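Side-chain contacts in endo-1,4-beta-xylanase C (Paenibacillus barcinonensis, PDB 4XUR), which hydrolyses internal beta-1,4-xylosidic linkages in xylan, and whose CBM22-2 module, the piece in this entry, binds xylan chains: residues 40-45 with 83-88; 55-60 with 154-159; 131-136 with 140-145. All coordinates share one frame; numbering follows the deposited sequence.

Contact 1. Residues 40-45 with 83-88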
loop_
_atom_site.group_PDB
_atom_site.type_symbol
_atom_site.label_atom_id
_atom_site.label_comp_id
_atom_site.label_asym_id
_atom_site.label_seq_id
_atom_site.Cartn_x
_atom_site.Cartn_y
_atom_site.Cartn_z
ATOM N N SER A 40 2.377 18.091 3.284
ATOM C CA SER A 40 1.226 18.921 3.054
ATOM C C SER A 40 1.373 19.726 1.741
ATOM O O SER A 40 2.478 20.001 1.284
ATOM C CB SER A 40 0.981 19.851 4.269
ATOM O OG SER A 40 1.894 20.945 4.230
ATOM N N GLY A 41 0.245 20.088 1.168
ATOM C CA GLY A 41 0.175 20.729 -0.138
ATOM C C GLY A 41 0.070 19.787 -1.293
ATOM O O GLY A 41 0.017 20.201 -2.448
ATOM N N ILE A 42 0.022 18.471 -0.995
ATOM C CA ILE A 42 -0.177 17.425 -2.013
ATOM C C ILE A 42 -1.147 16.418 -1.368
ATOM O O ILE A 42 -0.868 15.899 -0.275
ATOM C CB ILE A 42 1.121 16.675 -2.384
ATOM C CG1 ILE A 42 2.058 17.596 -3.203
ATOM C CG2 ILE A 42 0.784 15.405 -3.177
ATOM C CD1 ILE A 42 1.601 17.839 -4.608
ATOM N N GLY A 43 -2.272 16.190 -2.046
ATOM C CA GLY A 43 -3.335 15.378 -1.516
ATOM C C GLY A 43 -4.410 15.039 -2.534
ATOM O O GLY A 43 -4.502 15.700 -3.558
ATOM N N HIS A 44 -5.203 13.984 -2.282
ATOM C CA HIS A 44 -6.356 13.686 -3.114
ATOM C C HIS A 44 -7.547 14.502 -2.630
ATOM O O HIS A 44 -8.094 14.252 -1.559
ATOM C CB HIS A 44 -6.753 12.167 -3.107
ATOM C CG HIS A 44 -8.000 11.867 -3.877
ATOM N ND1 HIS A 44 -8.172 12.148 -5.235
ATOM C CD2 HIS A 44 -9.153 11.286 -3.466
ATOM C CE1 HIS A 44 -9.379 11.730 -5.610
ATOM N NE2 HIS A 44 -9.995 11.229 -4.550
ATOM N N ASN A 45 -7.862 15.558 -3.372
ATOM C CA ASN A 45 -8.896 16.510 -2.966
ATOM C C ASN A 45 -8.711 16.978 -1.499
ATOM O O ASN A 45 -9.672 17.113 -0.731
ATOM C CB ASN A 45 -10.292 15.911 -3.150
ATOM C CG ASN A 45 -10.675 15.628 -4.608
ATOM O OD1 ASN A 45 -11.340 14.641 -4.891
ATOM N ND2 ASN A 45 -10.304 16.495 -5.519
ATOM N N MET A 83 -0.904 8.498 -6.592
ATOM C CA MET A 83 -0.406 9.492 -7.590
ATOM C C MET A 83 1.115 9.498 -7.602
ATOM O O MET A 83 1.751 9.300 -6.579
ATOM C CB MET A 83 -1.005 10.869 -7.301
ATOM C CG MET A 83 -0.712 11.950 -8.372
ATOM S SD MET A 83 0.850 12.812 -8.090
ATOM C CE MET A 83 0.332 13.933 -6.805
ATOM N N TYR A 84 1.694 9.788 -8.808
ATOM C CA TYR A 84 3.123 10.059 -8.944
ATOM C C TYR A 84 3.279 11.309 -9.861
ATOM O O TYR A 84 2.494 11.520 -10.702
ATOM C CB TYR A 84 3.857 8.826 -9.492
ATOM C CG TYR A 84 3.767 8.572 -10.996
ATOM C CD1 TYR A 84 2.621 7.990 -11.567
ATOM C CD2 TYR A 84 4.793 8.968 -11.837
ATOM C CE1 TYR A 84 2.545 7.716 -12.918
ATOM C CE2 TYR A 84 4.715 8.713 -13.215
ATOM C CZ TYR A 84 3.600 8.178 -13.760
ATOM O OH TYR A 84 3.532 7.946 -15.119
ATOM N N ASP A 85 4.315 12.096 -9.596
ATOM C CA ASP A 85 4.549 13.316 -10.411
ATOM C C ASP A 85 6.037 13.530 -10.847
ATOM O O ASP A 85 6.460 14.665 -10.987
ATOM C CB ASP A 85 3.957 14.556 -9.697
ATOM C CG ASP A 85 4.594 14.875 -8.355
ATOM O OD1 ASP A 85 5.772 14.474 -8.097
ATOM O OD2 ASP A 85 3.927 15.560 -7.528
ATOM N N GLU A 86 6.750 12.440 -11.116
ATOM C CA GLU A 86 8.030 12.489 -11.833
ATOM C C GLU A 86 8.337 11.207 -12.588
ATOM O O GLU A 86 7.897 10.131 -12.224
ATOM C CB GLU A 86 9.163 12.916 -10.889
ATOM C CG GLU A 86 9.586 11.908 -9.868
ATOM C CD GLU A 86 10.738 12.382 -9.010
ATOM O OE1 GLU A 86 10.603 13.431 -8.331
ATOM O OE2 GLU A 86 11.769 11.685 -9.002
ATOM N N GLY A 87 9.108 11.304 -13.657
ATOM C CA GLY A 87 9.542 10.125 -14.386
ATOM C C GLY A 87 8.700 9.817 -15.637
ATOM O O GLY A 87 8.389 10.733 -16.403
ATOM N N PRO A 88 8.286 8.549 -15.829
ATOM C CA PRO A 88 7.658 8.169 -17.065
ATOM C C PRO A 88 6.288 8.793 -17.214
ATOM O O PRO A 88 5.777 9.434 -16.277
ATOM C CB PRO A 88 7.513 6.646 -16.949
ATOM C CG PRO A 88 7.429 6.406 -15.450
ATOM C CD PRO A 88 8.373 7.430 -14.872
#
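Ile42 meets Met83 and Asp85 where two loops come together at one end of the domain. The contact is small and almost wholly apolar. Its closest pair is methyl on methyl, Ile42 CG2 to Met83 CE at 3.9 Å. The two side chains cross at about a right angle, so the contact is made at a point and not along their lengths.

The torsions explain which branches touch. In Ile42, CG2 lies anti to the backbone N and faces Met83. CG1, beside the backbone N and anti to the carbonyl carbon, carries CD1 toward Asp85. Met83 leaves the backbone with CG anti to its N (chi1 -172°), then bends at both chi2 and chi3. This folded shape turns the CE methyl toward the isoleucine.

Asp85 is the looser partner. Its OD2 stands 4.4 Å from Ile42 CD1, a contact of a carboxylate oxygen with a methyl and not a polar bond. No hydrogen bond joins the two segments.

Within 83-88, the hydroxyl Tyr84 OH gives a hydrogen bond of 2.9 Å to Pro88 O. The donor stands well above the carbonyl plane, 62° out of it. This bond ties the start of the loop to its far end.

Strand 164-173 lies beside the contact, and Tyr165 touches Ile42, Met83 and Asp85 alike. Two residues on from Ile42, His44 N bonds Asp167 OD2 and His44 O accepts from Ser46 OG. Asp167 and Ser46 both belong to the calcium site; the calcium ion is about 9 Å from the Ile42 side chain.

The arrangement is loop-to-loop packing at the end of a beta-sandwich. It joins the loop between strands 35-40 and 48-53 to the exit of strand 75-83, close to the bound calcium of this carbohydrate-binding module.

Contact 2. Residues 55-60 with 154-159. With XYP (beta-D-xylopyranose), chain D.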
loop_
_atom_site.group_PDB
_atom_site.type_symbol
_atom_site.label_atom_id
_atom_site.label_comp_id
_atom_site.label_asym_id
_atom_site.label_seq_id
_atom_site.Cartn_x
_atom_site.Cartn_y
_atom_site.Cartn_z
ATOM N N ARG A 55 13.050 5.116 -2.824
ATOM C CA ARG A 55 12.789 3.728 -3.166
ATOM C C ARG A 55 13.971 3.204 -4.007
ATOM O O ARG A 55 14.407 3.870 -4.922
ATOM C CB ARG A 55 11.462 3.587 -3.922
ATOM C CG ARG A 55 10.231 4.192 -3.212
ATOM C CD ARG A 55 8.959 4.140 -4.097
ATOM N NE ARG A 55 8.556 2.730 -4.395
ATOM C CZ ARG A 55 8.390 2.218 -5.609
ATOM N NH1 ARG A 55 8.560 2.922 -6.692
ATOM N NH2 ARG A 55 8.060 0.904 -5.748
ATOM N N SER A 56 14.464 2.035 -3.656
ATOM C CA SER A 56 15.562 1.414 -4.464
ATOM C C SER A 56 15.232 -0.068 -4.717
ATOM O O SER A 56 16.128 -0.865 -5.086
ATOM C CB SER A 56 16.894 1.577 -3.747
ATOM O OG SER A 56 16.994 0.922 -2.513
ATOM N N GLU A 57 13.971 -0.427 -4.521
ATOM C CA GLU A 57 13.440 -1.696 -4.966
ATOM C C GLU A 57 11.974 -1.504 -5.392
ATOM O O GLU A 57 11.307 -0.523 -5.001
ATOM C CB GLU A 57 13.523 -2.753 -3.846
ATOM C CG GLU A 57 14.876 -3.032 -3.224
ATOM C CD GLU A 57 15.878 -3.750 -4.129
ATOM O OE1 GLU A 57 15.525 -4.229 -5.209
ATOM O OE2 GLU A 57 17.094 -3.792 -3.739
ATOM N N THR A 58 11.475 -2.405 -6.247
ATOM C CA THR A 58 10.086 -2.309 -6.712
ATOM C C THR A 58 9.193 -2.509 -5.516
ATOM O O THR A 58 8.097 -1.951 -5.460
ATOM C CB THR A 58 9.683 -3.432 -7.731
ATOM O OG1 THR A 58 9.886 -4.716 -7.114
ATOM C CG2 THR A 58 10.481 -3.339 -9.015
ATOM N N TYR A 59 9.678 -3.321 -4.564
ATOM C CA TYR A 59 8.881 -3.681 -3.387
ATOM C C TYR A 59 8.883 -2.658 -2.224
ATOM O O TYR A 59 8.161 -2.869 -1.224
ATOM C CB TYR A 59 9.268 -5.086 -2.904
ATOM C CG TYR A 59 10.672 -5.277 -2.438
ATOM C CD1 TYR A 59 11.066 -4.890 -1.160
ATOM C CD2 TYR A 59 11.635 -5.882 -3.271
ATOM C CE1 TYR A 59 12.378 -5.081 -0.722
ATOM C CE2 TYR A 59 12.952 -6.086 -2.826
ATOM C CZ TYR A 59 13.304 -5.685 -1.550
ATOM O OH TYR A 59 14.609 -5.872 -1.082
ATOM N N HIS A 60 9.660 -1.596 -2.341
ATOM C CA HIS A 60 9.569 -0.460 -1.423
ATOM C C HIS A 60 8.254 0.282 -1.633
ATOM O O HIS A 60 7.877 0.609 -2.755
ATOM C CB HIS A 60 10.774 0.489 -1.601
ATOM C CG HIS A 60 12.052 -0.108 -1.194
ATOM N ND1 HIS A 60 13.276 0.512 -1.412
ATOM C CD2 HIS A 60 12.326 -1.246 -0.530
ATOM C CE1 HIS A 60 14.238 -0.255 -0.919
ATOM N NE2 HIS A 60 13.692 -1.321 -0.375
ATOM N N SER A 154 18.377 -7.445 -9.472
ATOM C CA SER A 154 19.217 -7.517 -10.668
ATOM C C SER A 154 18.781 -6.559 -11.801
ATOM O O SER A 154 19.598 -5.909 -12.395
ATOM C CB SER A 154 19.167 -8.952 -11.209
ATOM O OG SER A 154 17.830 -9.453 -11.110
ATOM N N GLU A 155 17.477 -6.489 -12.069
ATOM C CA GLU A 155 16.881 -5.757 -13.202
ATOM C C GLU A 155 16.146 -4.419 -12.828
ATOM O O GLU A 155 15.595 -3.763 -13.672
ATOM C CB GLU A 155 15.830 -6.668 -13.887
ATOM C CG GLU A 155 16.359 -7.844 -14.708
ATOM C CD GLU A 155 15.469 -8.127 -15.927
ATOM O OE1 GLU A 155 14.347 -8.678 -15.807
ATOM O OE2 GLU A 155 15.896 -7.794 -17.041
ATOM N N VAL A 156 16.132 -4.030 -11.548
ATOM C CA VAL A 156 15.326 -2.831 -11.118
ATOM C C VAL A 156 15.861 -1.602 -11.847
ATOM O O VAL A 156 17.084 -1.437 -12.004
ATOM C CB VAL A 156 15.382 -2.653 -9.574
ATOM C CG1 VAL A 156 14.656 -1.389 -9.137
ATOM C CG2 VAL A 156 14.748 -3.853 -8.907
ATOM N N THR A 157 14.971 -0.724 -12.254
ATOM C CA THR A 157 15.360 0.510 -12.988
ATOM C C THR A 157 14.878 1.775 -12.265
ATOM O O THR A 157 14.225 1.709 -11.246
ATOM C CB THR A 157 14.710 0.533 -14.374
ATOM O OG1 THR A 157 13.290 0.571 -14.206
ATOM C CG2 THR A 157 15.057 -0.705 -15.137
ATOM N N GLU A 158 15.256 2.909 -12.806
ATOM C CA GLU A 158 14.722 4.205 -12.384
ATOM C C GLU A 158 13.218 4.344 -12.410
ATOM O O GLU A 158 12.619 4.867 -11.424
ATOM C CB GLU A 158 15.251 5.254 -13.324
ATOM C CG GLU A 158 14.521 6.624 -13.223
ATOM C CD GLU A 158 15.333 7.775 -13.739
ATOM O OE1 GLU A 158 14.952 8.942 -13.422
ATOM O OE2 GLU A 158 16.364 7.578 -14.400
ATOM N N THR A 159 12.596 3.970 -13.516
ATOM C CA THR A 159 11.164 4.133 -13.739
ATOM C C THR A 159 10.387 3.289 -12.728
ATOM O O THR A 159 9.302 3.667 -12.285
ATOM C CB THR A 159 10.755 3.710 -15.173
ATOM O OG1 THR A 159 11.418 2.492 -15.542
ATOM C CG2 THR A 159 11.159 4.760 -16.177
HETATM C C1 XYP D . 11.102 -8.248 1.011
HETATM C C2 XYP D . 11.587 -9.267 0.027
HETATM C C3 XYP D . 10.978 -9.086 -1.331
HETATM C C4 XYP D . 9.445 -8.993 -1.193
HETATM C C5 XYP D . 9.053 -7.968 -0.141
HETATM O O2 XYP D . 13.053 -9.172 -0.072
HETATM O O3 XYP D . 11.283 -10.182 -2.184
HETATM O O4 XYP D . 8.908 -8.611 -2.423
HETATM O O5 XYP D . 9.646 -8.296 1.104
#
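Glu57, which meets Val156 with its carboxylate, also lays its CB over two rings. CB stands 3.5 Å above one face of the Tyr59 ring, offset toward the rim. It sits 3.7 Å above the His60 ring, over the centre. The opposite face of Tyr59 carries the xylose of chain D, with C3 over the ring centre, 3.7 Å above the plane. C1, C3 and C5 of the sugar all approach the ring, in the manner of the CH-pi stacking common in sugar sites. The site belongs to the xylan-binding cleft of the CBM22 beta-sandwich.

Tyr59 has its CG between the backbone N and the carbonyl carbon (chi1 63°), which turns the ring to the sugar. It lies in a type I beta turn from Glu57 to His60, whose closing bond, His60 N to Glu57 O, is weak.

Across the segments Val156 does the touching. Its CG2 methyl lies 3.8 Å from Glu57 OE1 and 4.3 Å from Thr58 CG2. Glu57 starts away from Val156, but a bend at chi2 brings its carboxylate back, and the two side chains cross at about a right angle. OE1 also makes a long, weak ion pair with Lys151, which itself touches Val156 and Thr58.

Arg55 holds the end of the turn through His60. Its guanidinium grips His60 O side-on with two nitrogens, Arg55 NE at 2.8 Å and Arg55 NH2 at 3.0 Å from that oxygen. The oxygen lies in the guanidinium plane. NH1 binds the carbonyls of Asp160 and Ile162, so the arginine bridges the two loops.

A backbone amide helps to hold the His60 ring: Ser56 N bonds His60 ND1 at 3.0 Å, nearly straight at 173°, though tilted 26° from the ring plane.

Contact 3. Residues 131-136 with 140-145. With XYP (beta-D-xylopyranose), chain B.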
loop_
_atom_site.group_PDB
_atom_site.type_symbol
_atom_site.label_atom_id
_atom_site.label_comp_id
_atom_site.label_asym_id
_atom_site.label_seq_id
_atom_site.Cartn_x
_atom_site.Cartn_y
_atom_site.Cartn_z
ATOM N N ILE A 131 -10.035 -11.480 0.852
ATOM C CA ILE A 131 -10.435 -12.467 1.840
ATOM C C ILE A 131 -9.410 -12.349 2.992
ATOM O O ILE A 131 -8.181 -12.319 2.783
ATOM C CB ILE A 131 -10.398 -13.888 1.152
ATOM C CG1 ILE A 131 -11.600 -14.020 0.264
ATOM C CG2 ILE A 131 -10.325 -15.031 2.184
ATOM C CD1 ILE A 131 -11.412 -14.983 -0.863
ATOM N N VAL A 132 -9.934 -12.327 4.208
ATOM C CA VAL A 132 -9.133 -12.409 5.407
ATOM C C VAL A 132 -9.124 -13.904 5.759
ATOM O O VAL A 132 -10.219 -14.441 6.025
ATOM C CB VAL A 132 -9.780 -11.561 6.547
ATOM C CG1 VAL A 132 -8.896 -11.484 7.734
ATOM C CG2 VAL A 132 -10.006 -10.126 6.039
ATOM N N PRO A 133 -7.960 -14.542 5.764
ATOM C CA PRO A 133 -7.940 -16.002 6.109
ATOM C C PRO A 133 -8.517 -16.315 7.496
ATOM O O PRO A 133 -8.451 -15.442 8.397
ATOM C CB PRO A 133 -6.486 -16.355 6.040
ATOM C CG PRO A 133 -5.856 -15.337 5.135
ATOM C CD PRO A 133 -6.632 -14.080 5.430
ATOM N N ALA A 134 -9.034 -17.547 7.662
ATOM C CA ALA A 134 -9.747 -17.940 8.910
ATOM C C ALA A 134 -8.728 -18.189 10.044
ATOM O O ALA A 134 -7.535 -18.365 9.819
ATOM C CB ALA A 134 -10.616 -19.137 8.671
ATOM N N GLU A 135 -9.240 -18.185 11.288
ATOM C CA GLU A 135 -8.409 -18.390 12.482
ATOM C C GLU A 135 -7.557 -19.624 12.397
ATOM O O GLU A 135 -6.371 -19.611 12.733
ATOM C CB GLU A 135 -9.373 -18.413 13.706
ATOM C CG GLU A 135 -8.701 -18.818 15.019
ATOM C CD GLU A 135 -7.627 -17.903 15.479
ATOM O OE1 GLU A 135 -6.585 -18.461 15.907
ATOM O OE2 GLU A 135 -7.806 -16.664 15.401
ATOM N N SER A 136 -8.199 -20.699 11.948
ATOM C CA SER A 136 -7.559 -22.005 11.903
ATOM C C SER A 136 -6.360 -22.019 10.961
ATOM O O SER A 136 -5.624 -23.031 10.950
ATOM C CB SER A 136 -8.594 -23.105 11.600
ATOM O OG SER A 136 -9.449 -22.745 10.527
ATOM N N SER A 140 -1.450 -14.401 11.561
ATOM C CA SER A 140 -1.048 -13.514 12.648
ATOM C C SER A 140 -0.669 -12.084 12.225
ATOM O O SER A 140 -0.453 -11.220 13.105
ATOM C CB SER A 140 0.079 -14.135 13.477
ATOM O OG SER A 140 1.245 -14.378 12.682
ATOM N N GLY A 141 -0.557 -11.852 10.951
ATOM C CA GLY A 141 -0.423 -10.491 10.323
ATOM C C GLY A 141 -0.953 -10.419 8.918
ATOM O O GLY A 141 -0.837 -11.366 8.138
ATOM N N LEU A 142 -1.619 -9.316 8.595
ATOM C CA LEU A 142 -2.109 -9.075 7.270
ATOM C C LEU A 142 -2.007 -7.565 7.026
ATOM O O LEU A 142 -2.788 -6.792 7.583
ATOM C CB LEU A 142 -3.582 -9.537 7.145
ATOM C CG LEU A 142 -4.272 -9.513 5.754
ATOM C CD1 LEU A 142 -5.383 -10.587 5.653
ATOM C CD2 LEU A 142 -4.852 -8.180 5.409
ATOM N N ARG A 143 -1.076 -7.183 6.176
ATOM C CA ARG A 143 -0.733 -5.759 6.018
ATOM C C ARG A 143 -0.944 -5.385 4.595
ATOM O O ARG A 143 -0.472 -6.062 3.656
ATOM C CB ARG A 143 0.726 -5.537 6.422
ATOM C CG ARG A 143 1.107 -6.054 7.782
ATOM C CD ARG A 143 2.069 -7.220 7.729
ATOM N NE ARG A 143 2.250 -7.890 9.052
ATOM C CZ ARG A 143 3.221 -8.697 9.395
ATOM N NH1 ARG A 143 4.212 -9.038 8.583
ATOM N NH2 ARG A 143 3.235 -9.169 10.634
ATOM N N MET A 144 -1.658 -4.300 4.409
ATOM C CA MET A 144 -1.849 -3.778 3.061
ATOM C C MET A 144 -0.662 -2.898 2.681
ATOM O O MET A 144 -0.124 -2.210 3.506
ATOM C CB MET A 144 -3.134 -3.025 2.934
ATOM C CG MET A 144 -3.212 -1.725 3.718
ATOM S SD MET A 144 -4.779 -0.906 3.354
ATOM C CE MET A 144 -4.526 -0.533 1.617
ATOM N N TYR A 145 -0.255 -2.900 1.403
ATOM C CA TYR A 145 0.797 -2.010 0.971
ATOM C C TYR A 145 0.685 -1.670 -0.495
ATOM O O TYR A 145 -0.050 -2.376 -1.229
ATOM C CB TYR A 145 2.209 -2.562 1.306
ATOM C CG TYR A 145 2.673 -3.796 0.595
ATOM C CD1 TYR A 145 2.330 -5.040 1.089
ATOM C CD2 TYR A 145 3.555 -3.731 -0.501
ATOM C CE1 TYR A 145 2.786 -6.192 0.480
ATOM C CE2 TYR A 145 4.021 -4.879 -1.132
ATOM C CZ TYR A 145 3.657 -6.104 -0.613
ATOM O OH TYR A 145 4.107 -7.288 -1.196
HETATM C C1 XYP B . 7.653 -9.190 -2.701
HETATM C C2 XYP B . 6.840 -8.303 -3.644
HETATM C C3 XYP B . 5.527 -8.957 -4.056
HETATM C C4 XYP B . 5.798 -10.398 -4.550
HETATM C C5 XYP B . 6.667 -11.174 -3.556
HETATM O O2 XYP B . 6.515 -7.088 -2.982
HETATM O O3 XYP B . 4.901 -8.230 -5.085
HETATM O O4 XYP B . 4.510 -11.043 -4.682
HETATM O O5 XYP B . 7.885 -10.491 -3.341
#
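A single methyl group, Leu142 CD1, makes every close contact between these two segments. It lies 3.7 Å from Pro133 CD and 4.2 Å from Val132 CG1. It also comes within 4.4 Å of Ile131 O. Leu142 carries its CG anti to the backbone N (chi1 -173°), which sends the branch across to the loop. There its side chain meets that of Val132 at about a right angle. The contact is wholly van der Waals.

Segment 131-136 leaves strand 124-131 of one sheet of the beta-sandwich and leads into strand 139-147 of the other. Leu142 therefore packs against the short connection between the two sheets. Near the start of strand 139-147, Ser140 and Gly141 both face Glu100, forming a classic beta bulge. Further on, Arg143 makes salt bridges to Glu65, Glu98 and Glu100.

At the far end of the segment, Tyr145 serves the glycan pocket. Its OH donates a hydrogen bond of 3.0 Å to O2 of the xylose of chain B; this O2 sits at the edge of the tyrosine ring, near its plane. A phenylalanine here would probably leave that O2 without its tyrosine donor and weaken the grip on this sugar unit. Arg31 makes a cation-pi contact with the Tyr145 ring, and Glu147 OE1 bonds the same xylose.

All three contacts lie in one beta-sandwich domain. Along the chain, contacts 1 and 2 cross, since 55-60 falls between 40-45 and 83-88, and 154-159 comes after both. Contact 3 follows contact 1 and lies between the two segments of contact 2. Contacts 1 and 2 have centres 19 Å apart and touch through Pro88 CD and Thr159 CG2, at 4.1 Å. Contact 3 is on the opposite side of the chain's centre from contact 1, 30 Å away between centres. Contacts 2 and 3 are 27 Å apart by centres, but their nearest atoms are about 5 Å apart. Tyr59 and Tyr145 serve the same glycan pocket, while contact 1 lies toward the calcium.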